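Local coordinates for protein O-methyltransferase (PDB 2GPY) that probably transfers a methyl group from S-adenosylmethionine to a hydroxyl oxygen of a substrate not yet identified, as in related O-methyltransferases, at residues 23-26 with 27-30; 91-94 with 95-99; 141-144 with 145-149. All coordinates share one frame; numbering follows the deposited sequence.

Contact 1. Residues 23-26 with 27-30; sequences IEQM and EREA
Glu27 N donates to Ile23 O over 3.0 Å, the first of four successive i to i+4 hydrogen bonds that make 23-30 one regular stretch of helix 21-32, the last running from Ala30 N to Met26 O. On the outer side the side chains of Gln25 and Arg28 cross at about a right angle: Arg28 NH2 gives a hydrogen bond to Gln25 OE1 at 2.6 Å, bent to 134° at the hydrogen. The amide and guanidinium planes stand 71° apart, and OE1 lies somewhat out of the guanidinium plane. Arg28 reaches back because its chain folds at chi3 (-56°), which also lays one face of the guanidinium over Glu24 O. Glu27 runs along another side of the helix, its CG 3.4 Å from Ile23 O and its OE2 near Ile23 CG2; the carboxylate then takes a hydrogen bond from Tyr67 and a salt bridge from Arg19. Ile23, branched and apolar, suits the side packed on helix 67-75. Glu29 points its carboxylate off the helix to bind a zinc ion through OE1. The pairing of a neutral amide with a guanidinium leaves the arginine's charge uncancelled by Gln25, whereas Glu27 probably remains ionised beside Arg19.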
# COMPACT_ATOMS: atom_id res chain seq x y z
N ILE B 23 -22.16 -7.79 10.80
CA ILE B 23 -21.03 -6.84 10.89
C ILE B 23 -21.53 -5.45 11.28
O ILE B 23 -20.97 -4.82 12.18
CB ILE B 23 -20.28 -6.79 9.55
CG1 ILE B 23 -19.94 -8.21 9.09
CG2 ILE B 23 -19.00 -5.89 9.61
CD1 ILE B 23 -18.73 -8.77 9.72
N GLU B 24 -22.61 -4.99 10.63
CA GLU B 24 -23.22 -3.71 10.99
C GLU B 24 -23.69 -3.69 12.45
O GLU B 24 -23.58 -2.66 13.11
CB GLU B 24 -24.37 -3.35 10.03
CG GLU B 24 -23.85 -3.23 8.60
CD GLU B 24 -24.70 -2.37 7.70
OE1 GLU B 24 -25.93 -2.38 7.83
OE2 GLU B 24 -24.12 -1.68 6.84
N GLN B 25 -24.20 -4.83 12.92
CA GLN B 25 -24.63 -4.98 14.30
C GLN B 25 -23.43 -4.95 15.25
O GLN B 25 -23.54 -4.43 16.37
CB GLN B 25 -25.41 -6.29 14.46
CG GLN B 25 -26.00 -6.55 15.87
CD GLN B 25 -27.16 -5.61 16.25
OE1 GLN B 25 -27.84 -5.04 15.38
NE2 GLN B 25 -27.40 -5.46 17.55
N MSE B 26 -22.30 -5.51 14.83
CA MSE B 26 -21.05 -5.42 15.62
C MSE B 26 -20.55 -3.98 15.75
O MSE B 26 -20.07 -3.57 16.81
CB MSE B 26 -19.95 -6.31 15.01
CG MSE B 26 -20.14 -7.80 15.27
SE MSE B 26 -18.76 -8.83 14.34
CE MSE B 26 -17.29 -8.32 15.37
N GLU B 27 -20.68 -3.21 14.67
CA GLU B 27 -20.29 -1.80 14.69
C GLU B 27 -21.12 -0.98 15.66
O GLU B 27 -20.56 -0.22 16.44
CB GLU B 27 -20.39 -1.19 13.30
CG GLU B 27 -19.44 -1.84 12.31
CD GLU B 27 -19.81 -1.52 10.89
OE1 GLU B 27 -20.91 -0.96 10.68
OE2 GLU B 27 -19.03 -1.84 9.99
N ARG B 28 -22.44 -1.12 15.58
CA ARG B 28 -23.34 -0.42 16.50
C ARG B 28 -23.10 -0.86 17.94
O ARG B 28 -23.14 -0.05 18.86
CB ARG B 28 -24.81 -0.61 16.11
CG ARG B 28 -25.25 0.21 14.90
CD ARG B 28 -26.79 0.19 14.75
NE ARG B 28 -27.30 -1.18 14.67
CZ ARG B 28 -27.31 -1.93 13.56
NH1 ARG B 28 -26.85 -1.44 12.41
NH2 ARG B 28 -27.78 -3.17 13.60
N GLU B 29 -22.82 -2.15 18.12
CA GLU B 29 -22.51 -2.70 19.44
C GLU B 29 -21.23 -2.14 20.06
O GLU B 29 -21.19 -1.83 21.26
CB GLU B 29 -22.36 -4.21 19.35
CG GLU B 29 -22.26 -4.86 20.70
CD GLU B 29 -21.56 -6.20 20.68
OE1 GLU B 29 -21.90 -7.08 19.86
OE2 GLU B 29 -20.67 -6.37 21.53
N ALA B 30 -20.18 -2.05 19.26
CA ALA B 30 -18.92 -1.46 19.69
C ALA B 30 -19.17 -0.04 20.15
O ALA B 30 -18.65 0.37 21.20
CB ALA B 30 -17.91 -1.49 18.55

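Contact 2. Residues 91-94 with 95-99; sequences YEEA and HKHVK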
# COMPACT_ATOMS: atom_id res chain seq x y z
N TYR B 91 -12.40 -11.19 24.69
CA TYR B 91 -11.94 -12.43 24.03
C TYR B 91 -13.11 -13.42 23.81
O TYR B 91 -13.25 -13.99 22.72
CB TYR B 91 -10.80 -13.09 24.82
CG TYR B 91 -10.59 -14.54 24.46
CD1 TYR B 91 -9.86 -14.91 23.32
CD2 TYR B 91 -11.15 -15.54 25.25
CE1 TYR B 91 -9.70 -16.28 22.98
CE2 TYR B 91 -11.00 -16.88 24.92
CZ TYR B 91 -10.28 -17.24 23.79
OH TYR B 91 -10.15 -18.59 23.53
N GLU B 92 -13.92 -13.63 24.85
CA GLU B 92 -15.06 -14.56 24.79
C GLU B 92 -16.08 -14.08 23.78
O GLU B 92 -16.65 -14.88 23.04
CB GLU B 92 -15.69 -14.75 26.18
CG GLU B 92 -14.78 -15.47 27.19
CD GLU B 92 -14.49 -16.94 26.85
OE1 GLU B 92 -15.06 -17.48 25.88
OE2 GLU B 92 -13.70 -17.58 27.59
N GLU B 93 -16.29 -12.77 23.73
CA GLU B 93 -17.24 -12.25 22.73
C GLU B 93 -16.71 -12.40 21.31
O GLU B 93 -17.44 -12.79 20.38
CB GLU B 93 -17.55 -10.78 23.01
CG GLU B 93 -18.65 -10.30 22.05
CD GLU B 93 -19.11 -8.87 22.28
OE1 GLU B 93 -18.88 -8.31 23.38
OE2 GLU B 93 -19.71 -8.29 21.32
N ALA B 94 -15.44 -12.04 21.12
CA ALA B 94 -14.78 -12.18 19.84
C ALA B 94 -14.84 -13.62 19.36
O ALA B 94 -15.07 -13.88 18.20
CB ALA B 94 -13.31 -11.73 19.96
N HIS B 95 -14.66 -14.57 20.28
CA HIS B 95 -14.67 -15.98 19.91
C HIS B 95 -16.06 -16.39 19.36
O HIS B 95 -16.15 -17.13 18.39
CB HIS B 95 -14.27 -16.81 21.12
CG HIS B 95 -13.77 -18.18 20.79
ND1 HIS B 95 -14.52 -19.31 21.00
CD2 HIS B 95 -12.59 -18.60 20.28
CE1 HIS B 95 -13.82 -20.38 20.64
NE2 HIS B 95 -12.64 -19.97 20.19
N LYS B 96 -17.12 -15.88 19.99
CA LYS B 96 -18.48 -16.12 19.51
C LYS B 96 -18.75 -15.47 18.15
O LYS B 96 -19.38 -16.09 17.27
CB LYS B 96 -19.51 -15.64 20.55
CG LYS B 96 -19.46 -16.44 21.85
CD LYS B 96 -20.43 -15.88 22.87
CE LYS B 96 -20.48 -16.75 24.12
NZ LYS B 96 -19.42 -16.33 25.04
N HIS B 97 -18.32 -14.22 17.96
CA HIS B 97 -18.49 -13.60 16.62
C HIS B 97 -17.77 -14.34 15.50
O HIS B 97 -18.28 -14.48 14.38
CB HIS B 97 -17.99 -12.16 16.67
CG HIS B 97 -18.87 -11.28 17.50
ND1 HIS B 97 -18.39 -10.25 18.27
CD2 HIS B 97 -20.21 -11.29 17.66
CE1 HIS B 97 -19.40 -9.66 18.88
NE2 HIS B 97 -20.51 -10.27 18.53
N VAL B 98 -16.56 -14.79 15.78
CA VAL B 98 -15.80 -15.57 14.79
C VAL B 98 -16.59 -16.85 14.44
O VAL B 98 -16.74 -17.20 13.26
CB VAL B 98 -14.38 -15.86 15.31
CG1 VAL B 98 -13.72 -16.95 14.48
CG2 VAL B 98 -13.53 -14.57 15.28
N LYS B 99 -17.12 -17.52 15.46
CA LYS B 99 -17.92 -18.72 15.27
C LYS B 99 -19.20 -18.42 14.49
O LYS B 99 -19.59 -19.18 13.60
CB LYS B 99 -18.28 -19.36 16.61
CG LYS B 99 -17.15 -20.20 17.23
CD LYS B 99 -17.53 -20.73 18.63
CE LYS B 99 -18.31 -22.03 18.54
NZ LYS B 99 -18.42 -22.74 19.87
O HOH W 1 -16.62 -17.53 23.91
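Glu92 O is gripped twice: Lys96 N donates to it along the helix at 3.2 Å, and a water gives it a second hydrogen bond at 2.8 Å. The same water also donates to Glu92 OE1 and accepts from Lys96 NZ, bridging two opposite charges that stand too far apart for a direct salt bridge. The long, flexible lysine suits this exposed flank, where its CG lies against Glu92 O and a bend at chi4 (86°) turns the ammonium back to the water. Further round the same helix, Glu93 and His97 are brought together as ligands of one zinc ion, through Glu93 OE2 and His97 NE2, with Glu29 as the third protein ligand. Their carboxylate and ring planes are 67° apart. Glu93 O receives His97 N at 2.9 Å and also sits 3.3 Å above one face of the imidazole, toward its rim. The ring's other nitrogen, ND1, is hydrogen-bonded to Ile65 O, which fixes its rotation and presents NE2 to the metal. An alanine in place of His97 would probably cost the zinc ion one of its protein ligands and leave Ile65 O without this partner. Tyr91 and His95 lie alongside each other and point the same way, their planes 35° apart, with Tyr91 OH 4.1 Å from His95 CD2. The small Ala94 allows close packing on the buried side. Helix 88-100 is the crossover of the beta-alpha-beta unit between strands 80-85 and 107-111: Tyr91, Ala94, His95 and Val98 rest on strand 107-111, while His97 and Val98 also touch Ile70 of helix 67-75.

Contact 3. Residues 141-144 with 145-149; sequences RFFD and MYSPM. With ZN (zinc ion), chain J.
A zinc site sits on helix 139-146, towards its C-terminal part, with Asp144 and His194 as its protein ligands and a water as a further ligand. Asp144 OD1 binds the metal at 2.1 Å, while OD2 stays 3.2 Å from it, so the carboxylate binds through one oxygen. The water, itself 2.1 Å from the zinc ion, also makes a weak hydrogen bond to OD2. Next to the aspartate, Phe143 presents its ring edge to Asp144 OD1 and receives Ser147 CB over one face, 4.1 Å above the plane. Its large ring suits a buried place among Trp190, His194 and Tyr197, the first and last of which it meets edge-to-face. Phe143 O takes the backbone N of Ser147 at 3.0 Å, and Ser147 OG adds a weak bond to the same oxygen; with chi1 at 69°, the hydroxyl is folded back over the preceding turn. Pro148, which has no N-H to give, lies in the 3-10 segment 147-149 and brings CD to 3.4 Å from Asp144 O. On the inner flank Tyr146 N bonds to Phe142 O, which also lies at the edge of the tyrosine ring, while Met145 CG covers part of one ring face. The phenol reaches on to Ala114 O. Binding through a single carboxylate oxygen leaves the second off the metal and able to take a weak bond from the metal-bound water, and the zinc ion would probably favour an ionised Asp144.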
# COMPACT_ATOMS: atom_id res chain seq x y z
N ARG B 141 6.36 -1.38 22.95
CA ARG B 141 6.82 -2.70 23.38
C ARG B 141 6.30 -3.77 22.44
O ARG B 141 7.04 -4.69 22.09
CB ARG B 141 6.40 -3.01 24.83
CG ARG B 141 7.09 -2.13 25.87
CD ARG B 141 6.83 -2.68 27.25
NE ARG B 141 7.94 -3.51 27.69
CZ ARG B 141 7.91 -4.30 28.77
NH1 ARG B 141 6.80 -4.39 29.51
NH2 ARG B 141 8.98 -5.00 29.11
N PHE B 142 5.05 -3.62 21.98
CA PHE B 142 4.49 -4.56 21.00
C PHE B 142 5.25 -4.53 19.69
O PHE B 142 5.52 -5.59 19.07
CB PHE B 142 3.02 -4.27 20.70
CG PHE B 142 2.09 -4.52 21.84
CD1 PHE B 142 2.41 -5.45 22.83
CD2 PHE B 142 0.88 -3.83 21.92
CE1 PHE B 142 1.53 -5.69 23.89
CE2 PHE B 142 0.00 -4.06 23.00
CZ PHE B 142 0.33 -4.99 23.96
N PHE B 143 5.57 -3.32 19.24
CA PHE B 143 6.37 -3.15 18.02
C PHE B 143 7.71 -3.89 18.15
O PHE B 143 8.05 -4.70 17.30
CB PHE B 143 6.59 -1.67 17.69
CG PHE B 143 7.27 -1.45 16.34
CD1 PHE B 143 8.64 -1.57 16.18
CD2 PHE B 143 6.51 -1.14 15.23
CE1 PHE B 143 9.25 -1.38 14.92
CE2 PHE B 143 7.10 -0.95 13.97
CZ PHE B 143 8.48 -1.04 13.83
N ASP B 144 8.46 -3.62 19.22
CA ASP B 144 9.79 -4.21 19.38
C ASP B 144 9.75 -5.74 19.47
O ASP B 144 10.61 -6.43 18.92
CB ASP B 144 10.48 -3.62 20.62
CG ASP B 144 11.08 -2.24 20.34
OD1 ASP B 144 11.06 -1.81 19.17
OD2 ASP B 144 11.57 -1.58 21.28
N MSE B 145 8.74 -6.24 20.17
CA MSE B 145 8.59 -7.66 20.46
C MSE B 145 8.16 -8.49 19.25
O MSE B 145 8.64 -9.62 19.08
CB MSE B 145 7.57 -7.88 21.58
CG MSE B 145 7.26 -9.34 21.81
SE MSE B 145 6.55 -9.73 23.58
CE MSE B 145 8.07 -9.09 24.65
N TYR B 146 7.25 -7.95 18.45
CA TYR B 146 6.62 -8.69 17.35
C TYR B 146 7.13 -8.35 15.96
O TYR B 146 6.88 -9.08 15.02
CB TYR B 146 5.09 -8.54 17.43
CG TYR B 146 4.56 -9.35 18.59
CD1 TYR B 146 4.48 -10.73 18.50
CD2 TYR B 146 4.24 -8.75 19.81
CE1 TYR B 146 4.04 -11.51 19.58
CE2 TYR B 146 3.79 -9.52 20.90
CZ TYR B 146 3.72 -10.91 20.77
OH TYR B 146 3.28 -11.70 21.81
N SER B 147 7.89 -7.27 15.84
CA SER B 147 8.42 -6.93 14.53
C SER B 147 9.42 -7.99 14.00
O SER B 147 9.47 -8.23 12.79
CB SER B 147 8.98 -5.51 14.52
OG SER B 147 10.14 -5.39 15.30
N PRO B 148 10.18 -8.68 14.88
CA PRO B 148 11.07 -9.72 14.35
C PRO B 148 10.31 -10.94 13.82
O PRO B 148 10.90 -11.80 13.17
CB PRO B 148 11.93 -10.12 15.56
CG PRO B 148 11.71 -9.04 16.56
CD PRO B 148 10.32 -8.60 16.35
N MSE B 149 9.02 -11.00 14.09
CA MSE B 149 8.19 -12.09 13.62
C MSE B 149 7.48 -11.78 12.27
O MSE B 149 6.72 -12.60 11.75
CB MSE B 149 7.23 -12.46 14.74
CG MSE B 149 8.03 -12.72 16.06
SE MSE B 149 6.82 -13.67 17.11
CE MSE B 149 7.54 -13.18 18.93
ZN ZN J . 12.61 -0.64 18.43
O HOH W 2 12.15 1.12 19.45

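In the fold
Contacts 1 and 2 meet at one zinc ion: residues 23-30 supply Glu29, and residues 91-99 supply Glu93 and His97, so the metal joins helix 21-32 to helix 88-100 although their contact centres are 13 Å apart. Packing adds to the join, with Met26 CE 3.7 Å from His97 ND1. Contact 3 stands apart, its centre about 30 Å from that of contact 1 and 25 Å from that of contact 2, and it binds a separate zinc ion. Contacts 1 and 3 lie on opposite sides of the chain's centre. A magnesium ion, bound by Asn160 and Asp206, lies about 11 Å from the side chain of Ala30 in contact 1.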